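PDB 3FBQ: conserved domain protein from Bacillus anthracis, which is of unknown function but is built largely from antiparallel beta sheets, with sequence families that belong to the immunoglobulin-like E-set clan. Local coordinates for residues A[43-48]-A[57-62]; A[118-123]-A[136-141]; A[163-168]-A[181-186]; A[187-192]-A[220-225]. One frame throughout, in Å; residues are numbered along the deposited sequence.

Contact 1: A[43-48]-A[57-62]; sequences TINDVI and TYSLES
The aromatic ring of Tyr58 is the main flat group here, yet the side chain touches Thr43 and Ile44 chiefly through CB. The carbonyl O of Thr43 reaches the ring obliquely, while CB of Tyr58 lies 4.3 Å from CG1 of Ile44. CG lies between the backbone N and the carbonyl carbon (chi1 66°); the ring beyond it leads away from 43-48 and meets the indole of Trp119 at an inclined angle. A broad aromatic beside a branched aliphatic suits this face, which is turned to the protein core.

The backbones form an antiparallel hairpin. Thr43 and Ser59 are a hydrogen-bonded pair: Thr43 N donates to Ser59 O over 3.1 Å, and Ser59 N to Thr43 O over 2.8 Å. Ile44 and Tyr58 follow as a non-hydrogen-bonded pair. Further on the register slips, for Asn45 and Asp46 both lie across from Thr57, whose N donates to Asp46 O at 3.1 Å. CB of Asp46 packs 3.9 Å from CB of Thr57, and the buried carboxylate is answered by a salt bridge to Lys25.

Phe10 of helix 9-12 covers Asp46 and Thr57. Strand 40-49 is bordered by strand 29-37, whose Leu31 touches Ile44, and Tyr58 bonds through its backbone to Gly100 on strand 97-106, so both strands lie inside the five-stranded sheet.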
# COMPACT_ATOMS: atom_id res chain seq x y z
N THR A 43 -5.29 15.47 9.41
CA THR A 43 -5.92 16.66 8.90
C THR A 43 -5.37 17.02 7.56
O THR A 43 -4.16 16.92 7.33
CB THR A 43 -5.62 17.80 9.81
OG1 THR A 43 -6.09 17.40 11.08
CG2 THR A 43 -6.40 19.13 9.40
N ILE A 44 -6.25 17.44 6.66
CA ILE A 44 -5.84 17.87 5.33
C ILE A 44 -6.03 19.37 5.15
O ILE A 44 -7.14 19.83 4.86
CB ILE A 44 -6.61 17.12 4.23
CG1 ILE A 44 -5.72 16.08 3.55
CG2 ILE A 44 -7.17 18.10 3.21
CD1 ILE A 44 -5.95 15.96 2.06
N ASN A 45 -4.95 20.13 5.31
CA ASN A 45 -5.06 21.55 5.61
C ASN A 45 -5.34 22.38 4.37
O ASN A 45 -6.49 22.61 4.01
CB ASN A 45 -3.78 22.04 6.30
CG ASN A 45 -3.65 21.53 7.72
OD1 ASN A 45 -4.39 21.94 8.62
ND2 ASN A 45 -2.71 20.62 7.94
N ASP A 46 -4.27 22.84 3.72
CA ASP A 46 -4.40 23.69 2.54
C ASP A 46 -4.59 22.85 1.28
O ASP A 46 -4.00 21.79 1.13
CB ASP A 46 -3.18 24.60 2.39
CG ASP A 46 -3.14 25.70 3.43
OD1 ASP A 46 -2.18 26.50 3.41
OD2 ASP A 46 -4.07 25.77 4.26
N VAL A 47 -5.42 23.35 0.36
CA VAL A 47 -5.68 22.66 -0.89
C VAL A 47 -5.60 23.62 -2.08
O VAL A 47 -6.02 24.77 -1.99
CB VAL A 47 -7.06 21.98 -0.89
CG1 VAL A 47 -8.16 23.02 -0.83
CG2 VAL A 47 -7.22 21.09 -2.11
N ILE A 48 -5.05 23.13 -3.19
CA ILE A 48 -4.83 23.97 -4.38
C ILE A 48 -4.51 23.11 -5.60
O ILE A 48 -3.93 22.05 -5.50
CB ILE A 48 -3.64 24.90 -4.18
CG1 ILE A 48 -3.73 26.14 -5.13
CG2 ILE A 48 -2.28 24.11 -4.31
CD1 ILE A 48 -2.64 27.17 -4.89
N THR A 57 -1.77 19.78 1.74
CA THR A 57 -1.00 20.03 2.92
C THR A 57 -1.71 19.31 4.06
O THR A 57 -2.96 19.26 4.10
CB THR A 57 -0.91 21.54 3.03
OG1 THR A 57 0.39 21.95 2.54
CG2 THR A 57 -1.08 22.01 4.38
N TYR A 58 -0.97 18.69 4.96
CA TYR A 58 -1.64 17.94 5.99
C TYR A 58 -0.88 17.91 7.27
O TYR A 58 0.33 18.19 7.29
CB TYR A 58 -1.91 16.50 5.54
CG TYR A 58 -0.63 15.72 5.36
CD1 TYR A 58 0.01 15.66 4.09
CD2 TYR A 58 -0.03 15.09 6.44
CE1 TYR A 58 1.16 15.00 3.93
CE2 TYR A 58 1.17 14.41 6.29
CZ TYR A 58 1.74 14.35 5.03
OH TYR A 58 2.92 13.67 4.90
N SER A 59 -1.57 17.54 8.34
CA SER A 59 -0.94 17.21 9.61
C SER A 59 -1.23 15.80 10.00
O SER A 59 -2.18 15.19 9.57
CB SER A 59 -1.45 18.11 10.72
OG SER A 59 -1.73 19.33 10.09
N LEU A 60 -0.38 15.28 10.86
CA LEU A 60 -0.51 13.95 11.29
C LEU A 60 -0.17 14.04 12.78
O LEU A 60 0.90 14.54 13.12
CB LEU A 60 0.48 13.13 10.49
CG LEU A 60 0.67 11.67 10.81
CD1 LEU A 60 -0.55 10.99 10.31
CD2 LEU A 60 1.92 11.14 10.13
N GLU A 61 -1.11 13.65 13.65
CA GLU A 61 -0.94 13.71 15.08
C GLU A 61 -1.27 12.38 15.67
O GLU A 61 -2.25 11.75 15.27
CB GLU A 61 -1.85 14.72 15.73
CG GLU A 61 -1.57 16.10 15.29
CD GLU A 61 -2.67 16.99 15.70
OE1 GLU A 61 -3.05 16.86 16.89
OE2 GLU A 61 -3.19 17.77 14.84
N SER A 62 -0.47 11.95 16.63
CA SER A 62 -0.63 10.67 17.20
C SER A 62 -0.53 10.61 18.71
O SER A 62 -0.25 11.60 19.36
CB SER A 62 0.41 9.76 16.67
OG SER A 62 0.17 8.53 17.31

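Contact 2: A[118-123]-A[136-141]; sequences RWNIEG and HWNFAL
Trp119 and Phe139, and Ile121 and Trp137, face each other as antiparallel hydrogen-bonded pairs, each closed by two backbone hydrogen bonds. Trp119 N donates to Phe139 O at 2.7 Å and Ile121 N to Trp137 O at 2.8 Å. The return bonds run from Phe139 N to Trp119 O and from Trp137 N to Ile121 O.

Apolar contacts fill the face that carries these four side chains. Trp119 holds CG anti to its backbone N (chi1 -162°), whereas Phe139 holds CG beside its own. The two rings point the same way and lie nearly parallel, 27° apart, but slid so far that they barely overlap; their closest atoms are Trp119 CE3 and Phe139 CD2, 3.7 Å apart. Ile121 puts CD1 over one face of the Trp119 indole and CG2 3.7 Å from CE3 of Trp137. Large hydrophobic groups fit here because Val42 of strand 40-49 packs against all three aromatic side chains.

The strands are the arms of the hairpin 114-126 and 131-144. Beyond the ladder Glu122 and Gly123 both face Leu73, a classic beta bulge on the other side of strand 114-126.

The reverse face carries polar side chains. The amides of Asn120 and Asn138 are turned 83° apart and lie near each other without a bond between them, Asn120 OD1 being 3.9 Å from Asn138 ND2, while Asn138 OD1 bonds to Ser84 of the second subunit. Indole NE1 of Trp137, on the core face, donates to Val40 O. Through His136 the sheet continues into a strand of that neighbouring subunit.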
# COMPACT_ATOMS: atom_id res chain seq x y z
N ARG A 118 -9.12 11.28 -4.27
CA ARG A 118 -9.34 10.59 -2.99
C ARG A 118 -8.02 10.37 -2.37
O ARG A 118 -7.08 9.84 -3.00
CB ARG A 118 -10.11 9.24 -3.07
CG ARG A 118 -11.15 9.21 -4.21
CD ARG A 118 -12.57 8.70 -3.92
NE ARG A 118 -12.63 7.26 -3.66
CZ ARG A 118 -13.74 6.50 -3.59
NH1 ARG A 118 -14.97 7.00 -3.81
NH2 ARG A 118 -13.63 5.19 -3.31
N TRP A 119 -7.94 10.78 -1.11
CA TRP A 119 -6.76 10.46 -0.31
C TRP A 119 -7.08 9.29 0.62
O TRP A 119 -7.84 9.43 1.58
CB TRP A 119 -6.30 11.70 0.47
CG TRP A 119 -4.92 11.57 0.96
CD1 TRP A 119 -3.93 10.81 0.41
CD2 TRP A 119 -4.35 12.21 2.10
NE1 TRP A 119 -2.77 10.93 1.13
CE2 TRP A 119 -2.99 11.77 2.19
CE3 TRP A 119 -4.84 13.10 3.07
CZ2 TRP A 119 -2.13 12.20 3.18
CZ3 TRP A 119 -3.98 13.56 4.05
CH2 TRP A 119 -2.63 13.10 4.11
N ASN A 120 -6.53 8.13 0.32
CA ASN A 120 -6.94 6.91 1.04
C ASN A 120 -5.75 6.35 1.80
O ASN A 120 -4.83 5.78 1.16
CB ASN A 120 -7.54 5.82 0.08
CG ASN A 120 -8.82 6.27 -0.66
OD1 ASN A 120 -9.69 6.96 -0.11
ND2 ASN A 120 -8.92 5.89 -1.93
N ILE A 121 -5.73 6.51 3.13
CA ILE A 121 -4.57 6.07 3.88
C ILE A 121 -4.84 4.77 4.52
O ILE A 121 -5.88 4.61 5.14
CB ILE A 121 -4.15 7.05 4.93
CG1 ILE A 121 -3.64 8.29 4.20
CG2 ILE A 121 -3.01 6.40 5.89
CD1 ILE A 121 -3.72 9.53 5.08
N GLU A 122 -3.95 3.82 4.34
CA GLU A 122 -4.25 2.53 4.93
C GLU A 122 -3.33 2.16 6.07
O GLU A 122 -3.42 1.09 6.60
CB GLU A 122 -4.26 1.41 3.92
CG GLU A 122 -4.32 1.84 2.48
CD GLU A 122 -3.82 0.71 1.54
OE1 GLU A 122 -4.70 0.23 0.78
OE2 GLU A 122 -2.57 0.29 1.62
N GLY A 123 -2.46 3.07 6.49
CA GLY A 123 -1.47 2.69 7.46
C GLY A 123 -0.39 3.72 7.62
O GLY A 123 -0.14 4.54 6.74
N HIS A 136 -7.92 2.91 8.47
CA HIS A 136 -8.37 3.66 7.31
C HIS A 136 -8.54 5.15 7.66
O HIS A 136 -9.22 5.49 8.64
CB HIS A 136 -9.74 3.14 6.91
CG HIS A 136 -9.70 2.07 5.89
ND1 HIS A 136 -10.48 0.93 5.97
CD2 HIS A 136 -8.96 1.95 4.77
CE1 HIS A 136 -10.26 0.17 4.91
NE2 HIS A 136 -9.33 0.76 4.17
N TRP A 137 -8.01 6.04 6.85
CA TRP A 137 -8.29 7.43 7.02
C TRP A 137 -8.49 7.88 5.61
O TRP A 137 -7.60 7.72 4.82
CB TRP A 137 -7.08 8.13 7.60
CG TRP A 137 -6.62 7.67 9.00
CD1 TRP A 137 -6.83 8.32 10.15
CD2 TRP A 137 -5.85 6.48 9.34
NE1 TRP A 137 -6.27 7.62 11.22
CE2 TRP A 137 -5.65 6.50 10.74
CE3 TRP A 137 -5.34 5.39 8.60
CZ2 TRP A 137 -4.95 5.48 11.42
CZ3 TRP A 137 -4.66 4.39 9.26
CH2 TRP A 137 -4.46 4.44 10.65
N ASN A 138 -9.67 8.39 5.27
CA ASN A 138 -10.03 8.65 3.89
C ASN A 138 -10.58 10.04 3.72
O ASN A 138 -11.35 10.50 4.56
CB ASN A 138 -11.09 7.66 3.44
CG ASN A 138 -10.64 6.22 3.61
OD1 ASN A 138 -11.47 5.35 3.83
ND2 ASN A 138 -9.32 5.98 3.60
N PHE A 139 -10.19 10.73 2.64
CA PHE A 139 -10.88 11.94 2.24
C PHE A 139 -11.19 11.78 0.79
O PHE A 139 -10.33 11.38 -0.01
CB PHE A 139 -10.04 13.21 2.48
CG PHE A 139 -9.36 13.28 3.84
CD1 PHE A 139 -9.74 14.23 4.76
CD2 PHE A 139 -8.32 12.41 4.18
CE1 PHE A 139 -9.10 14.31 6.03
CE2 PHE A 139 -7.70 12.46 5.44
CZ PHE A 139 -8.06 13.41 6.36
N ALA A 140 -12.45 12.10 0.45
CA ALA A 140 -12.95 12.12 -0.94
C ALA A 140 -13.46 13.52 -1.23
O ALA A 140 -14.47 13.93 -0.70
CB ALA A 140 -14.09 11.13 -1.07
N LEU A 141 -12.80 14.29 -2.08
CA LEU A 141 -13.32 15.63 -2.31
C LEU A 141 -12.94 16.20 -3.68
O LEU A 141 -12.02 15.73 -4.33
CB LEU A 141 -12.95 16.55 -1.11
CG LEU A 141 -11.50 16.43 -0.64
CD1 LEU A 141 -10.87 17.68 -1.07
CD2 LEU A 141 -11.36 16.33 0.86

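Contact 3: A[163-168]-A[181-186]; sequences KANMEK and NQEVSK
Asn165 and Asn181 form the closely knit part of this contact, bonded to each other through both backbone and side chain. Asn165 N donates to Asn181 O at 2.9 Å, and Asn181 N returns a bond to Asn165 O. On the same face, Asn165 ND2 reaches Asn181 OD1 over 2.8 Å, nearly straight at the hydrogen (162°), with the acceptor lying close to the plane of the Asn165 amide. Asn181 places its CG between the backbone N and the carbonyl carbon (chi1 56°), and its ND2 turns to OE1 of Glu167, although that bond is modelled too short for its length to be trusted. The other carboxylate oxygen of Glu167 makes a salt bridge to Arg225.

Toward Lys163 and Glu183 the grip slackens. Their side chains run side by side, CG to CB 4.1 Å, but Lys163 NZ stays 4.4 Å from Glu183 OE1, beyond a salt bridge. The ammonium instead donates to Asn165 OD1 at 2.8 Å, in the amide plane on a lone pair. Of the backbone bonds joining Lys163 and Glu183, that from Glu183 N is straight and that from Lys163 N weak. Ala164 and Gln182 point to the opposite, buried face of this beta hairpin, where Gln182 packs on Val197.

Asparagine suits the middle positions because an amide can accept with OD1 and donate with ND2. The side-chain bonds thus run in one sense from the Lys163 ammonium through Asn165 to Asn181, and on to Glu167 if the last link is real; the salt bridge to Arg225 would probably help keep that carboxylate ionised.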
# COMPACT_ATOMS: atom_id res chain seq x y z
N LYS A 163 18.30 16.36 -27.63
CA LYS A 163 17.76 17.58 -28.17
C LYS A 163 16.50 17.92 -27.43
O LYS A 163 15.74 17.03 -27.17
CB LYS A 163 17.45 17.36 -29.63
CG LYS A 163 16.01 17.35 -29.93
CD LYS A 163 15.64 18.62 -30.61
CE LYS A 163 15.31 18.40 -32.03
NZ LYS A 163 13.93 18.77 -32.38
N ALA A 164 16.28 19.19 -27.07
CA ALA A 164 15.19 19.50 -26.11
C ALA A 164 14.09 20.33 -26.75
O ALA A 164 14.38 21.38 -27.31
CB ALA A 164 15.75 20.18 -24.89
N ASN A 165 12.85 19.86 -26.73
CA ASN A 165 11.76 20.63 -27.34
C ASN A 165 10.77 21.22 -26.39
O ASN A 165 10.13 20.49 -25.63
CB ASN A 165 10.99 19.77 -28.32
CG ASN A 165 11.89 19.01 -29.21
OD1 ASN A 165 12.46 19.57 -30.16
ND2 ASN A 165 12.09 17.72 -28.89
N MET A 166 10.61 22.54 -26.44
CA MET A 166 9.59 23.18 -25.66
C MET A 166 8.23 22.72 -26.21
O MET A 166 8.14 22.21 -27.34
CB MET A 166 9.79 24.71 -25.76
CG MET A 166 11.03 25.32 -24.95
SD MET A 166 11.33 24.64 -23.26
CE MET A 166 12.36 23.21 -23.61
N GLU A 167 7.17 22.81 -25.42
CA GLU A 167 5.84 22.38 -25.90
C GLU A 167 4.78 23.39 -25.47
O GLU A 167 3.92 23.83 -26.26
CB GLU A 167 5.45 21.02 -25.32
CG GLU A 167 5.84 19.71 -26.07
CD GLU A 167 5.55 18.43 -25.20
OE1 GLU A 167 5.87 17.26 -25.59
OE2 GLU A 167 5.02 18.61 -24.08
N LYS A 168 4.84 23.77 -24.20
CA LYS A 168 3.79 24.60 -23.68
C LYS A 168 4.24 25.43 -22.52
O LYS A 168 5.18 25.05 -21.81
CB LYS A 168 2.64 23.71 -23.22
CG LYS A 168 1.33 24.38 -23.48
CD LYS A 168 0.24 23.85 -22.59
CE LYS A 168 -0.13 22.39 -22.90
NZ LYS A 168 -0.18 22.18 -24.38
N ASN A 181 9.99 18.10 -23.77
CA ASN A 181 10.44 16.70 -23.96
C ASN A 181 11.81 16.62 -24.52
O ASN A 181 12.27 17.56 -25.15
CB ASN A 181 9.51 15.89 -24.86
CG ASN A 181 9.32 16.52 -26.20
OD1 ASN A 181 10.25 16.69 -27.00
ND2 ASN A 181 8.10 16.87 -26.46
N GLN A 182 12.46 15.46 -24.30
CA GLN A 182 13.79 15.18 -24.78
C GLN A 182 13.61 14.17 -25.86
O GLN A 182 12.72 13.32 -25.75
CB GLN A 182 14.70 14.63 -23.67
CG GLN A 182 14.17 13.45 -22.86
CD GLN A 182 15.12 12.99 -21.75
OE1 GLN A 182 15.56 11.81 -21.70
NE2 GLN A 182 15.43 13.90 -20.83
N GLU A 183 14.42 14.32 -26.91
CA GLU A 183 14.67 13.28 -27.93
C GLU A 183 16.15 12.86 -28.01
O GLU A 183 17.05 13.70 -27.88
CB GLU A 183 14.17 13.76 -29.27
CG GLU A 183 12.67 13.83 -29.34
CD GLU A 183 12.21 14.74 -30.48
OE1 GLU A 183 12.78 14.62 -31.59
OE2 GLU A 183 11.28 15.57 -30.26
N VAL A 184 16.38 11.55 -28.18
CA VAL A 184 17.71 10.94 -28.25
C VAL A 184 17.85 10.11 -29.57
O VAL A 184 16.97 9.29 -29.91
CB VAL A 184 17.95 10.02 -27.03
CG1 VAL A 184 19.40 9.65 -26.89
CG2 VAL A 184 17.50 10.70 -25.77
N SER A 185 18.95 10.33 -30.30
CA SER A 185 19.17 9.69 -31.60
C SER A 185 19.70 8.28 -31.45
O SER A 185 20.27 7.94 -30.40
CB SER A 185 20.22 10.46 -32.40
OG SER A 185 21.49 10.22 -31.81
N LYS A 186 19.57 7.48 -32.52
CA LYS A 186 20.20 6.14 -32.54
C LYS A 186 21.69 6.21 -32.19
O LYS A 186 22.15 5.43 -31.37
CB LYS A 186 19.89 5.33 -33.82
CG LYS A 186 20.52 5.84 -35.13
CD LYS A 186 21.90 5.16 -35.47
CE LYS A 186 22.77 6.00 -36.45
NZ LYS A 186 23.04 5.23 -37.71

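Contact 4: A[187-192]-A[220-225]; sequences GARKEW and DPYNIR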
# COMPACT_ATOMS: atom_id res chain seq x y z
N GLY A 187 22.43 7.18 -32.74
CA GLY A 187 23.81 7.41 -32.32
C GLY A 187 23.93 7.45 -30.80
O GLY A 187 24.50 6.54 -30.18
N ALA A 188 23.31 8.48 -30.20
CA ALA A 188 23.43 8.80 -28.79
C ALA A 188 22.90 7.70 -27.84
O ALA A 188 23.54 7.39 -26.81
CB ALA A 188 22.76 10.07 -28.54
N ARG A 189 21.75 7.11 -28.19
CA ARG A 189 21.16 6.05 -27.33
C ARG A 189 22.18 4.97 -27.05
O ARG A 189 22.17 4.34 -25.98
CB ARG A 189 19.95 5.37 -27.98
CG ARG A 189 18.88 6.30 -28.46
CD ARG A 189 17.61 5.56 -28.66
NE ARG A 189 16.52 6.50 -28.64
CZ ARG A 189 15.26 6.22 -28.37
NH1 ARG A 189 14.87 4.98 -28.09
NH2 ARG A 189 14.37 7.21 -28.38
N LYS A 190 23.08 4.80 -28.02
CA LYS A 190 23.97 3.68 -28.02
C LYS A 190 25.10 3.85 -27.03
O LYS A 190 25.52 2.87 -26.41
CB LYS A 190 24.48 3.39 -29.43
CG LYS A 190 23.41 2.70 -30.28
CD LYS A 190 24.03 1.76 -31.34
CE LYS A 190 24.78 2.50 -32.45
NZ LYS A 190 23.84 3.13 -33.42
N GLU A 191 25.56 5.08 -26.84
CA GLU A 191 26.64 5.25 -25.86
C GLU A 191 26.19 5.66 -24.46
O GLU A 191 27.02 5.97 -23.60
CB GLU A 191 27.79 6.12 -26.39
CG GLU A 191 27.45 7.57 -26.68
CD GLU A 191 28.70 8.49 -26.72
OE1 GLU A 191 29.33 8.72 -25.65
OE2 GLU A 191 29.04 9.01 -27.81
N TRP A 192 24.88 5.65 -24.23
CA TRP A 192 24.30 6.26 -23.03
C TRP A 192 22.94 5.66 -22.71
O TRP A 192 22.15 5.36 -23.61
CB TRP A 192 24.18 7.77 -23.21
CG TRP A 192 25.48 8.44 -23.56
CD1 TRP A 192 25.92 8.76 -24.81
CD2 TRP A 192 26.50 8.87 -22.65
NE1 TRP A 192 27.15 9.36 -24.73
CE2 TRP A 192 27.53 9.44 -23.42
CE3 TRP A 192 26.64 8.83 -21.26
CZ2 TRP A 192 28.68 9.97 -22.85
CZ3 TRP A 192 27.79 9.35 -20.69
CH2 TRP A 192 28.79 9.91 -21.48
N ASP A 220 9.71 4.90 -24.70
CA ASP A 220 10.98 4.27 -24.60
C ASP A 220 11.77 4.94 -23.50
O ASP A 220 11.31 5.90 -22.91
CB ASP A 220 11.69 4.18 -25.95
CG ASP A 220 12.02 5.52 -26.56
OD1 ASP A 220 11.45 5.79 -27.65
OD2 ASP A 220 12.83 6.26 -25.97
N PRO A 221 12.94 4.37 -23.18
CA PRO A 221 13.60 4.91 -22.01
C PRO A 221 14.18 6.30 -22.20
O PRO A 221 14.72 6.82 -21.22
CB PRO A 221 14.73 3.87 -21.73
CG PRO A 221 14.23 2.63 -22.31
CD PRO A 221 13.48 3.03 -23.53
N TYR A 222 14.03 6.91 -23.39
CA TYR A 222 14.84 8.07 -23.85
C TYR A 222 14.04 9.29 -24.23
O TYR A 222 14.39 10.40 -23.83
CB TYR A 222 15.62 7.73 -25.11
CG TYR A 222 16.66 6.69 -24.93
CD1 TYR A 222 16.40 5.35 -25.27
CD2 TYR A 222 17.92 7.03 -24.42
CE1 TYR A 222 17.38 4.36 -25.11
CE2 TYR A 222 18.91 6.03 -24.24
CZ TYR A 222 18.63 4.70 -24.59
OH TYR A 222 19.59 3.74 -24.41
N ASN A 223 13.03 9.10 -25.09
CA ASN A 223 12.10 10.17 -25.44
C ASN A 223 10.99 10.39 -24.38
O ASN A 223 9.92 9.74 -24.44
CB ASN A 223 11.48 9.87 -26.79
CG ASN A 223 12.46 10.10 -27.97
OD1 ASN A 223 13.70 9.92 -27.86
ND2 ASN A 223 11.89 10.52 -29.10
N ILE A 224 11.26 11.29 -23.42
CA ILE A 224 10.42 11.52 -22.26
C ILE A 224 9.76 12.93 -22.36
O ILE A 224 10.45 13.92 -22.47
CB ILE A 224 11.26 11.43 -20.89
CG1 ILE A 224 12.19 10.21 -20.78
CG2 ILE A 224 10.41 11.52 -19.67
CD1 ILE A 224 11.71 9.00 -21.44
N ARG A 225 8.44 13.01 -22.29
CA ARG A 225 7.75 14.25 -22.02
C ARG A 225 7.84 14.50 -20.54
O ARG A 225 7.67 13.56 -19.75
CB ARG A 225 6.29 14.16 -22.44
CG ARG A 225 6.13 13.34 -23.75
CD ARG A 225 4.79 13.54 -24.42
NE ARG A 225 4.34 14.94 -24.27
CZ ARG A 225 3.07 15.34 -24.44
NH1 ARG A 225 2.14 14.44 -24.76
NH2 ARG A 225 2.73 16.63 -24.28
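Asp220 OD2 is gripped from several sides, and one of its partners is Arg189. Tyr222 N donates to it at 2.9 Å, on the anti lone pair, and Asn223 N at 3.0 Å from the syn side, tilted 30° out of the carboxylate plane. The first bond makes an Asx turn and the second extends it to an Asx motif; together they fix the carboxylate, a task for which aspartate has just the right reach. Arg189 NH2 adds a salt bridge of 3.0 Å to the same oxygen, and also a weak hydrogen bond to Asn223 OD1.

The arginine arrives across Tyr222, its chain extended from CG to NE. Its CD sits over the ring face, 3.9 Å from the centroid in a CH-pi contact, and CD1 of the ring lies over one face of the guanidinium, offset toward its rim, the two planes inclined by 35°. Long, apolar in the stem and charged at the tip, arginine suits both surfaces. Tyr222 OH is 3.1 Å from Trp192 O, which approaches at the ring edge.

Helix 186-191 follows directly on strand 175-184, and Val184 at the end of that strand receives Arg189 NE on its O and gives its N to Asn223 OD1. The loop 220-223 thus ties the helix to the start of strand 224-231, the neighbour of 175-184 in the large sheet.

How the contacts relate
Along the chain the contacts follow in series, and they fall into two groups. Contacts 1 and 2 have centres 12 Å apart and belong to different sheets, one of five strands and one of three, which pack face to face where Ile44 and Tyr58 meet Trp119. Contacts 3 and 4, centres 10 Å apart, both reach the eight-stranded sheet, contact 4 through the start of strand 224-231, the neighbour of 175-184. The groups lie far apart: the centres of contacts 1 and 3 are 38 Å from each other, with nearest atoms about 18 Å apart. This separation is consistent with two beta modules; contacts 3 and 4 both fall within one sequence family of unknown function.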